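Local coordinates for putative NADPH:quinone reductase (Bacillus thuringiensis, PDB 3GMS), which is of unestablished function but probably reduces quinones with NADPH, as a member of the medium-chain dehydrogenase/reductase superfamily, at residues A[30-41]-A[70-81]; A[140-151]-A[214-222]. All blocks are in the same frame, centred on the assembly; numbering follows the deposited sequence.

Contact 1: residues A[30-41]-A[70-81]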
loop_
_atom_site.group_PDB
_atom_site.type_symbol
_atom_site.label_atom_id
_atom_site.label_comp_id
_atom_site.label_asym_id
_atom_site.label_seq_id
_atom_site.Cartn_x
_atom_site.Cartn_y
_atom_site.Cartn_z
ATOM N N LEU A 30 -6.481 -29.059 2.477
ATOM C CA LEU A 30 -6.783 -27.829 3.218
ATOM C C LEU A 30 -6.921 -28.081 4.718
ATOM O O LEU A 30 -7.464 -29.104 5.119
ATOM C CB LEU A 30 -8.085 -27.216 2.702
ATOM C CG LEU A 30 -8.193 -26.873 1.218
ATOM C CD1 LEU A 30 -9.481 -26.115 0.966
ATOM C CD2 LEU A 30 -7.010 -26.043 0.762
ATOM N N LYS A 31 -6.436 -27.143 5.537
ATOM C CA LYS A 31 -6.593 -27.223 6.991
ATOM C C LYS A 31 -7.976 -26.720 7.372
ATOM O O LYS A 31 -8.653 -26.086 6.557
ATOM C CB LYS A 31 -5.488 -26.428 7.717
ATOM C CG LYS A 31 -4.065 -26.917 7.448
ATOM C CD LYS A 31 -3.066 -25.764 7.680
ATOM C CE LYS A 31 -1.944 -25.753 6.625
ATOM N NZ LYS A 31 -0.689 -26.378 7.122
ATOM N N ASP A 32 -8.392 -26.994 8.612
ATOM C CA ASP A 32 -9.770 -26.728 9.042
ATOM C C ASP A 32 -10.343 -25.329 8.796
ATOM O O ASP A 32 -11.531 -25.213 8.466
ATOM C CB ASP A 32 -9.970 -27.090 10.525
ATOM C CG ASP A 32 -9.792 -28.572 10.803
ATOM O OD1 ASP A 32 -10.201 -29.389 9.944
ATOM O OD2 ASP A 32 -9.263 -28.904 11.898
ATOM N N ASN A 33 -9.546 -24.275 8.995
ATOM C CA ASN A 33 -10.078 -22.909 8.851
ATOM C C ASN A 33 -9.567 -22.186 7.589
ATOM O O ASN A 33 -9.688 -20.963 7.493
ATOM C CB ASN A 33 -9.821 -22.048 10.111
ATOM C CG ASN A 33 -10.875 -20.912 10.300
ATOM O OD1 ASN A 33 -12.085 -21.102 10.063
ATOM N ND2 ASN A 33 -10.408 -19.726 10.728
ATOM N N GLU A 34 -9.052 -22.945 6.623
ATOM C CA GLU A 34 -8.431 -22.358 5.411
ATOM C C GLU A 34 -9.408 -22.146 4.258
ATOM O O GLU A 34 -10.393 -22.879 4.102
ATOM C CB GLU A 34 -7.304 -23.238 4.885
ATOM C CG GLU A 34 -6.045 -23.272 5.713
ATOM C CD GLU A 34 -4.886 -23.951 4.987
ATOM O OE1 GLU A 34 -5.060 -25.054 4.400
ATOM O OE2 GLU A 34 -3.790 -23.368 5.016
ATOM N N VAL A 35 -9.109 -21.137 3.438
ATOM C CA VAL A 35 -9.896 -20.852 2.239
ATOM C C VAL A 35 -8.895 -20.957 1.076
ATOM O O VAL A 35 -7.777 -20.493 1.215
ATOM C CB VAL A 35 -10.569 -19.453 2.350
ATOM C CG1 VAL A 35 -11.274 -19.070 1.052
ATOM C CG2 VAL A 35 -11.580 -19.471 3.533
ATOM N N PHE A 36 -9.301 -21.589 -0.028
ATOM C CA PHE A 36 -8.406 -21.906 -1.136
ATOM C C PHE A 36 -8.910 -21.116 -2.360
ATOM O O PHE A 36 -10.047 -21.332 -2.813
ATOM C CB PHE A 36 -8.460 -23.435 -1.366
ATOM C CG PHE A 36 -7.630 -23.923 -2.521
ATOM C CD1 PHE A 36 -6.264 -24.035 -2.400
ATOM C CD2 PHE A 36 -8.236 -24.310 -3.727
ATOM C CE1 PHE A 36 -5.505 -24.496 -3.454
ATOM C CE2 PHE A 36 -7.489 -24.766 -4.782
ATOM C CZ PHE A 36 -6.117 -24.869 -4.649
ATOM N N VAL A 37 -8.091 -20.195 -2.895
ATOM C CA VAL A 37 -8.606 -19.207 -3.815
ATOM C C VAL A 37 -7.801 -19.233 -5.118
ATOM O O VAL A 37 -6.551 -19.148 -5.094
ATOM C CB VAL A 37 -8.489 -17.799 -3.140
ATOM C CG1 VAL A 37 -8.913 -16.702 -4.118
ATOM C CG2 VAL A 37 -9.369 -17.742 -1.856
ATOM N N ARG A 38 -8.489 -19.396 -6.249
ATOM C CA ARG A 38 -7.813 -19.313 -7.559
ATOM C C ARG A 38 -7.684 -17.820 -7.916
ATOM O O ARG A 38 -8.694 -17.157 -8.123
ATOM C CB ARG A 38 -8.616 -20.065 -8.650
ATOM C CG ARG A 38 -8.052 -19.868 -10.096
ATOM C CD ARG A 38 -8.889 -20.610 -11.186
ATOM N NE ARG A 38 -10.332 -20.395 -11.004
ATOM C CZ ARG A 38 -11.045 -19.410 -11.546
ATOM N NH1 ARG A 38 -10.468 -18.506 -12.329
ATOM N NH2 ARG A 38 -12.350 -19.332 -11.292
ATOM N N MET A 39 -6.451 -17.308 -7.989
ATOM C CA MET A 39 -6.197 -15.860 -8.246
ATOM C C MET A 39 -6.538 -15.420 -9.675
ATOM O O MET A 39 -6.335 -16.163 -10.642
ATOM C CB MET A 39 -4.734 -15.534 -7.943
ATOM C CG MET A 39 -4.327 -15.727 -6.434
ATOM S SD MET A 39 -5.432 -14.943 -5.227
ATOM C CE MET A 39 -4.918 -13.207 -5.537
ATOM N N LEU A 40 -7.044 -14.187 -9.787
ATOM C CA LEU A 40 -7.368 -13.595 -11.067
ATOM C C LEU A 40 -6.325 -12.554 -11.350
ATOM O O LEU A 40 -5.666 -12.613 -12.390
ATOM C CB LEU A 40 -8.745 -12.937 -11.020
ATOM C CG LEU A 40 -9.890 -13.922 -10.761
ATOM C CD1 LEU A 40 -11.171 -13.183 -10.394
ATOM C CD2 LEU A 40 -10.149 -14.749 -12.024
ATOM N N VAL A 41 -6.113 -11.648 -10.383
ATOM C CA VAL A 41 -5.309 -10.431 -10.669
ATOM C C VAL A 41 -4.556 -10.035 -9.398
ATOM O O VAL A 41 -5.135 -9.984 -8.315
ATOM C CB VAL A 41 -6.186 -9.244 -11.105
ATOM C CG1 VAL A 41 -5.359 -7.928 -11.264
ATOM C CG2 VAL A 41 -6.993 -9.556 -12.370
ATOM N N GLY A 70 -4.325 -8.905 -3.988
ATOM C CA GLY A 70 -4.950 -9.370 -5.232
ATOM C C GLY A 70 -6.320 -9.973 -4.957
ATOM O O GLY A 70 -6.728 -10.119 -3.794
ATOM N N VAL A 71 -7.005 -10.356 -6.031
ATOM C CA VAL A 71 -8.371 -10.837 -5.931
ATOM C C VAL A 71 -8.450 -12.191 -6.641
ATOM O O VAL A 71 -7.717 -12.431 -7.603
ATOM C CB VAL A 71 -9.319 -9.828 -6.597
ATOM C CG1 VAL A 71 -9.015 -9.710 -8.094
ATOM C CG2 VAL A 71 -10.789 -10.202 -6.372
ATOM N N GLY A 72 -9.335 -13.065 -6.164
ATOM C CA GLY A 72 -9.542 -14.366 -6.822
ATOM C C GLY A 72 -10.897 -14.941 -6.445
ATOM O O GLY A 72 -11.707 -14.263 -5.794
ATOM N N ILE A 73 -11.124 -16.190 -6.867
ATOM C CA ILE A 73 -12.400 -16.906 -6.648
ATOM C C ILE A 73 -12.169 -18.076 -5.714
ATOM O O ILE A 73 -11.267 -18.866 -5.945
ATOM C CB ILE A 73 -12.945 -17.484 -7.989
ATOM C CG1 ILE A 73 -13.155 -16.379 -9.003
ATOM C CG2 ILE A 73 -14.235 -18.334 -7.743
ATOM C CD1 ILE A 73 -14.152 -15.370 -8.531
ATOM N N VAL A 74 -12.986 -18.186 -4.665
ATOM C CA VAL A 74 -12.863 -19.282 -3.737
ATOM C C VAL A 74 -13.255 -20.548 -4.465
ATOM O O VAL A 74 -14.340 -20.590 -5.060
ATOM C CB VAL A 74 -13.816 -19.118 -2.534
ATOM C CG1 VAL A 74 -13.732 -20.311 -1.569
ATOM C CG2 VAL A 74 -13.566 -17.817 -1.786
ATOM N N GLU A 75 -12.366 -21.541 -4.428
ATOM C CA GLU A 75 -12.572 -22.855 -5.074
ATOM C C GLU A 75 -12.904 -23.945 -4.069
ATOM O O GLU A 75 -13.576 -24.944 -4.407
ATOM C CB GLU A 75 -11.305 -23.300 -5.810
ATOM C CG GLU A 75 -10.885 -22.424 -6.952
ATOM C CD GLU A 75 -11.578 -22.756 -8.247
ATOM O OE1 GLU A 75 -12.804 -22.524 -8.355
ATOM O OE2 GLU A 75 -10.872 -23.230 -9.164
ATOM N N ASN A 76 -12.367 -23.806 -2.864
ATOM C CA ASN A 76 -12.585 -24.822 -1.815
ATOM C C ASN A 76 -12.348 -24.194 -0.453
ATOM O O ASN A 76 -11.716 -23.136 -0.354
ATOM C CB ASN A 76 -11.684 -26.041 -2.032
ATOM C CG ASN A 76 -12.293 -27.326 -1.457
ATOM O OD1 ASN A 76 -13.387 -27.307 -0.859
ATOM N ND2 ASN A 76 -11.588 -28.436 -1.643
ATOM N N VAL A 77 -12.883 -24.806 0.591
ATOM C CA VAL A 77 -12.687 -24.337 1.961
ATOM C C VAL A 77 -12.447 -25.552 2.860
ATOM O O VAL A 77 -12.847 -26.677 2.518
ATOM C CB VAL A 77 -13.886 -23.490 2.487
ATOM C CG1 VAL A 77 -14.078 -22.195 1.654
ATOM C CG2 VAL A 77 -15.203 -24.313 2.535
ATOM N N GLY A 78 -11.785 -25.330 3.987
ATOM C CA GLY A 78 -11.532 -26.379 4.968
ATOM C C GLY A 78 -12.755 -26.713 5.815
ATOM O O GLY A 78 -13.782 -26.034 5.756
ATOM N N ALA A 79 -12.621 -27.765 6.617
ATOM C CA ALA A 79 -13.771 -28.374 7.327
ATOM C C ALA A 79 -14.661 -27.427 8.132
ATOM O O ALA A 79 -15.873 -27.636 8.209
ATOM C CB ALA A 79 -13.300 -29.566 8.207
ATOM N N PHE A 80 -14.077 -26.397 8.737
ATOM C CA PHE A 80 -14.830 -25.530 9.651
ATOM C C PHE A 80 -15.409 -24.287 8.989
ATOM O O PHE A 80 -16.004 -23.449 9.667
ATOM C CB PHE A 80 -13.953 -25.066 10.828
ATOM C CG PHE A 80 -13.515 -26.169 11.754
ATOM C CD1 PHE A 80 -14.076 -27.448 11.680
ATOM C CD2 PHE A 80 -12.558 -25.911 12.742
ATOM C CE1 PHE A 80 -13.667 -28.463 12.562
ATOM C CE2 PHE A 80 -12.143 -26.919 13.627
ATOM C CZ PHE A 80 -12.701 -28.192 13.539
ATOM N N VAL A 81 -15.222 -24.162 7.677
ATOM C CA VAL A 81 -15.614 -22.960 6.949
ATOM C C VAL A 81 -16.906 -23.214 6.186
ATOM O O VAL A 81 -17.119 -24.314 5.654
ATOM C CB VAL A 81 -14.518 -22.531 5.914
ATOM C CG1 VAL A 81 -14.913 -21.230 5.225
ATOM C CG2 VAL A 81 -13.157 -22.406 6.582
HETATM O O HOH W 1 -10.207 -29.290 6.467
#
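The carbonyl oxygen of Phe-36 takes two N-H groups from the strand opposite, a firm one from Glu-75 (O to N 2.8 Å, 170° at the hydrogen) and a weak one from Asn-76. Two residues facing one make a classic beta bulge, and a second forms where Leu-40 and Val-41 both face Val-71, with N of Leu-40 2.9 Å from O of Val-71. Within the first bulge Glu-75, in one of its two conformers, bends at chi2 (-85°) and brings OE2 to the edge of the Arg-38 guanidinium, a weak and doubtful salt bridge 3.4 Å from NE. Strands 34-41 and 71-77 are thus an irregular antiparallel pair in the GroES-like domain, with 34-43 also bonded to strand 102-106. On the face that carries the valines, Val-35 and Val-74 cross at about a right angle, CG1 to CG1 3.8 Å, and Val-90 of strand 89-92 touches Val-37 and Val-74. Gly-72 lets Val-37 CG1 come within 3.5 Å of its carbonyl carbon. Beyond the strands the pairing runs on: Phe-80 N bonds to Asp-32 O (2.8 Å), while CB of Asp-32 lies over one face of the Phe-80 ring, 3.8 Å from its centroid.

Contact 2: residues A[140-151]-A[214-222]; sequences LNLQRNDVLLVN and ADAAIDSIG
Ala-214 sets its CB against Leu-149 CG, 3.5 Å away, before the chain turns a corner at Asp-215. There OD2 of Asp-215 receives the Val-147 N-H on its anti lone pair at 2.8 Å, and OD1 forms a salt bridge with Arg-234, which may offset the nearby Asp-146 carboxylate. The Val-147 carbonyl returns the grip, accepting from N of both Asp-215 and Ala-216. From here the strands run parallel: Ala-216 CB meets Leu-148 CD1 and Leu-142 CD2, Ala-217 lies beside Leu-149 on the other face, and Ile-218 CD1 reaches Leu-140 CD1 at 3.7 Å. At Asp-219 the backbone ladder gives way to side chains. Asn-151 has its CG wedged between its own N and carbonyl carbon (chi1 67°), which turns the amide across the strand ends: ND2 gives a nearly straight bond to Asp-219 OD1 (2.8 Å), and OD1 of Asn-151 takes Ser-220 N in the carbonyl plane at 2.9 Å. Asp-219 OD1 also accepts from N of Ile-221, an Asx turn, and of Gly-222, completing an Asx motif. In the Rossmann-type sheet, strand 147-150 lies between 171-176 and 214-219, strand 237-241 flanks the latter, and Leu-229 of helix 223-231 packs on Leu-149 and Ala-217.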
loop_
_atom_site.group_PDB
_atom_site.type_symbol
_atom_site.label_atom_id
_atom_site.label_comp_id
_atom_site.label_asym_id
_atom_site.label_seq_id
_atom_site.Cartn_x
_atom_site.Cartn_y
_atom_site.Cartn_z
ATOM N N LEU A 140 -2.878 9.176 13.135
ATOM C CA LEU A 140 -2.834 10.633 13.278
ATOM C C LEU A 140 -4.151 11.193 13.812
ATOM O O LEU A 140 -4.162 12.289 14.379
ATOM C CB LEU A 140 -2.479 11.317 11.959
ATOM C CG LEU A 140 -1.145 10.990 11.291
ATOM C CD1 LEU A 140 -1.143 11.615 9.889
ATOM C CD2 LEU A 140 0.075 11.472 12.095
ATOM N N ASN A 141 -5.237 10.450 13.630
ATOM C CA ASN A 141 -6.581 10.887 13.982
ATOM C C ASN A 141 -6.817 12.359 13.612
ATOM O O ASN A 141 -7.059 13.211 14.494
ATOM C CB ASN A 141 -6.843 10.676 15.472
ATOM C CG ASN A 141 -8.276 10.927 15.839
ATOM O OD1 ASN A 141 -9.166 10.926 14.978
ATOM N ND2 ASN A 141 -8.521 11.154 17.127
ATOM N N LEU A 142 -6.727 12.638 12.315
ATOM C CA LEU A 142 -6.806 14.014 11.813
ATOM C C LEU A 142 -8.181 14.595 12.074
ATOM O O LEU A 142 -9.213 13.940 11.906
ATOM C CB LEU A 142 -6.477 14.094 10.326
ATOM C CG LEU A 142 -5.045 13.693 9.908
ATOM C CD1 LEU A 142 -5.045 13.450 8.379
ATOM C CD2 LEU A 142 -3.988 14.715 10.361
ATOM N N GLN A 143 -8.171 15.868 12.434
ATOM C CA GLN A 143 -9.388 16.601 12.747
ATOM C C GLN A 143 -9.742 17.512 11.600
ATOM O O GLN A 143 -8.899 17.826 10.761
ATOM C CB GLN A 143 -9.188 17.431 14.038
ATOM C CG GLN A 143 -8.997 16.583 15.310
ATOM C CD GLN A 143 -10.083 15.524 15.496
ATOM O OE1 GLN A 143 -11.271 15.836 15.627
ATOM N NE2 GLN A 143 -9.677 14.260 15.512
ATOM N N ARG A 144 -11.004 17.927 11.548
ATOM C CA ARG A 144 -11.447 18.888 10.543
ATOM C C ARG A 144 -10.471 20.080 10.430
ATOM O O ARG A 144 -10.073 20.675 11.427
ATOM C CB ARG A 144 -12.888 19.357 10.839
ATOM C CG ARG A 144 -13.422 20.430 9.859
ATOM C CD ARG A 144 -14.890 20.842 10.166
ATOM N NE ARG A 144 -15.848 19.809 9.766
ATOM C CZ ARG A 144 -16.317 19.644 8.526
ATOM N NH1 ARG A 144 -17.170 18.662 8.277
ATOM N NH2 ARG A 144 -15.930 20.447 7.530
ATOM N N ASN A 145 -10.041 20.363 9.211
ATOM C CA ASN A 145 -9.132 21.473 8.900
ATOM C C ASN A 145 -7.663 21.307 9.305
ATOM O O ASN A 145 -6.856 22.227 9.119
ATOM C CB ASN A 145 -9.712 22.810 9.394
ATOM C CG ASN A 145 -11.028 23.140 8.719
ATOM O OD1 ASN A 145 -11.208 22.905 7.516
ATOM N ND2 ASN A 145 -11.965 23.656 9.492
ATOM N N ASP A 146 -7.283 20.144 9.835
ATOM C CA ASP A 146 -5.866 19.933 10.083
ATOM C C ASP A 146 -5.112 20.028 8.772
ATOM O O ASP A 146 -5.659 19.733 7.693
ATOM C CB ASP A 146 -5.548 18.562 10.733
ATOM C CG ASP A 146 -5.847 18.515 12.238
ATOM O OD1 ASP A 146 -5.967 19.587 12.887
ATOM O OD2 ASP A 146 -5.961 17.387 12.773
ATOM N N VAL A 147 -3.851 20.414 8.885
ATOM C CA VAL A 147 -2.951 20.493 7.752
ATOM C C VAL A 147 -1.975 19.305 7.752
ATOM O O VAL A 147 -1.145 19.163 8.669
ATOM C CB VAL A 147 -2.201 21.774 7.787
ATOM C CG1 VAL A 147 -1.342 21.902 6.574
ATOM C CG2 VAL A 147 -3.197 22.916 7.888
ATOM N N LEU A 148 -2.107 18.451 6.724
ATOM C CA LEU A 148 -1.279 17.238 6.571
ATOM C C LEU A 148 -0.270 17.449 5.441
ATOM O O LEU A 148 -0.667 17.918 4.353
ATOM C CB LEU A 148 -2.179 16.029 6.241
ATOM C CG LEU A 148 -1.407 14.734 5.970
ATOM C CD1 LEU A 148 -0.767 14.290 7.268
ATOM C CD2 LEU A 148 -2.345 13.643 5.417
ATOM N N LEU A 149 1.001 17.155 5.702
ATOM C CA LEU A 149 2.049 17.085 4.665
ATOM C C LEU A 149 2.271 15.616 4.286
ATOM O O LEU A 149 2.389 14.753 5.178
ATOM C CB LEU A 149 3.369 17.609 5.192
ATOM C CG LEU A 149 3.347 19.010 5.862
ATOM C CD1 LEU A 149 4.735 19.417 6.305
ATOM C CD2 LEU A 149 2.769 20.066 4.887
ATOM N N VAL A 150 2.365 15.344 2.982
ATOM C CA VAL A 150 2.700 13.989 2.495
ATOM C C VAL A 150 3.747 14.130 1.395
ATOM O O VAL A 150 3.473 14.752 0.355
ATOM C CB VAL A 150 1.464 13.273 1.940
ATOM C CG1 VAL A 150 1.867 11.843 1.422
ATOM C CG2 VAL A 150 0.362 13.143 3.027
ATOM N N ASN A 151 4.929 13.583 1.609
ATOM C CA ASN A 151 5.916 13.574 0.539
ATOM C C ASN A 151 5.838 12.329 -0.354
ATOM O O ASN A 151 5.037 11.409 -0.103
ATOM C CB ASN A 151 7.342 13.862 1.065
ATOM C CG ASN A 151 7.900 12.747 1.968
ATOM O OD1 ASN A 151 7.362 11.677 2.008
ATOM N ND2 ASN A 151 8.987 13.022 2.678
ATOM N N ALA A 214 2.634 22.877 9.769
ATOM C CA ALA A 214 1.550 21.930 9.586
ATOM C C ALA A 214 1.295 21.142 10.861
ATOM O O ALA A 214 2.134 21.138 11.759
ATOM C CB ALA A 214 1.905 20.964 8.448
ATOM N N ASP A 215 0.148 20.459 10.897
ATOM C CA ASP A 215 -0.272 19.665 12.036
ATOM C C ASP A 215 0.324 18.271 12.056
ATOM O O ASP A 215 0.632 17.767 13.131
ATOM C CB ASP A 215 -1.776 19.574 12.107
ATOM C CG ASP A 215 -2.423 20.935 12.280
ATOM O OD1 ASP A 215 -2.226 21.549 13.355
ATOM O OD2 ASP A 215 -3.073 21.406 11.331
ATOM N N ALA A 216 0.477 17.661 10.877
ATOM C CA ALA A 216 0.981 16.295 10.776
ATOM C C ALA A 216 1.739 16.107 9.465
ATOM O O ALA A 216 1.545 16.881 8.497
ATOM C CB ALA A 216 -0.164 15.301 10.884
ATOM N N ALA A 217 2.620 15.115 9.427
ATOM C CA ALA A 217 3.376 14.823 8.215
ATOM C C ALA A 217 3.573 13.324 8.057
ATOM O O ALA A 217 3.734 12.605 9.062
ATOM C CB ALA A 217 4.711 15.510 8.211
ATOM N N ILE A 218 3.511 12.873 6.805
ATOM C CA ILE A 218 3.741 11.454 6.479
ATOM C C ILE A 218 4.910 11.399 5.525
ATOM O O ILE A 218 4.828 11.920 4.401
ATOM C CB ILE A 218 2.450 10.777 5.926
ATOM C CG1 ILE A 218 1.362 10.845 7.012
ATOM C CG2 ILE A 218 2.760 9.302 5.507
ATOM C CD1 ILE A 218 0.049 10.128 6.692
ATOM N N ASP A 219 5.993 10.793 6.011
ATOM C CA ASP A 219 7.248 10.649 5.269
ATOM C C ASP A 219 7.414 9.232 4.692
ATOM O O ASP A 219 7.338 8.235 5.432
ATOM C CB ASP A 219 8.393 11.012 6.206
ATOM C CG ASP A 219 9.786 10.780 5.604
ATOM O OD1 ASP A 219 10.005 11.008 4.401
ATOM O OD2 ASP A 219 10.684 10.409 6.387
ATOM N N SER A 220 7.630 9.186 3.381
ATOM C CA SER A 220 7.917 7.956 2.644
ATOM C C SER A 220 9.390 7.856 2.253
ATOM O O SER A 220 9.831 6.815 1.780
ATOM C CB SER A 220 7.067 7.895 1.358
ATOM O OG SER A 220 5.703 7.791 1.692
ATOM N N ILE A 221 10.147 8.940 2.449
ATOM C CA ILE A 221 11.493 9.048 1.876
ATOM C C ILE A 221 12.622 8.913 2.878
ATOM O O ILE A 221 13.600 8.206 2.621
ATOM C CB ILE A 221 11.668 10.429 1.148
ATOM C CG1 ILE A 221 10.579 10.616 0.077
ATOM C CG2 ILE A 221 13.080 10.548 0.518
ATOM C CD1 ILE A 221 10.645 12.004 -0.654
ATOM N N GLY A 222 12.499 9.594 4.013
ATOM C CA GLY A 222 13.588 9.603 5.003
ATOM C C GLY A 222 14.723 10.568 4.661
ATOM O O GLY A 222 14.570 11.439 3.788
HETATM O O HOH W 2 4.670 10.153 2.236
#

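From the N terminus, contact 1 comes first, its segments 29 residues apart at their nearest ends, closing a mostly irregular loop within the GroES-like domain. Contact 2 opens only after it has closed, so the two are in series, neither nested nor crossed. It spans a longer excursion of helices and strands, 63 residues between nearest ends, that includes strands 171-176 and 192-195 and brings strand 214-219 beside 147-150 in the parallel sheet. This chain thus offers both a short and a long case of strand pairing. The two contacts lie on opposite sides of the chain's centre; the centres of contact 1 and contact 2 are about 38 Å apart, and they do not touch.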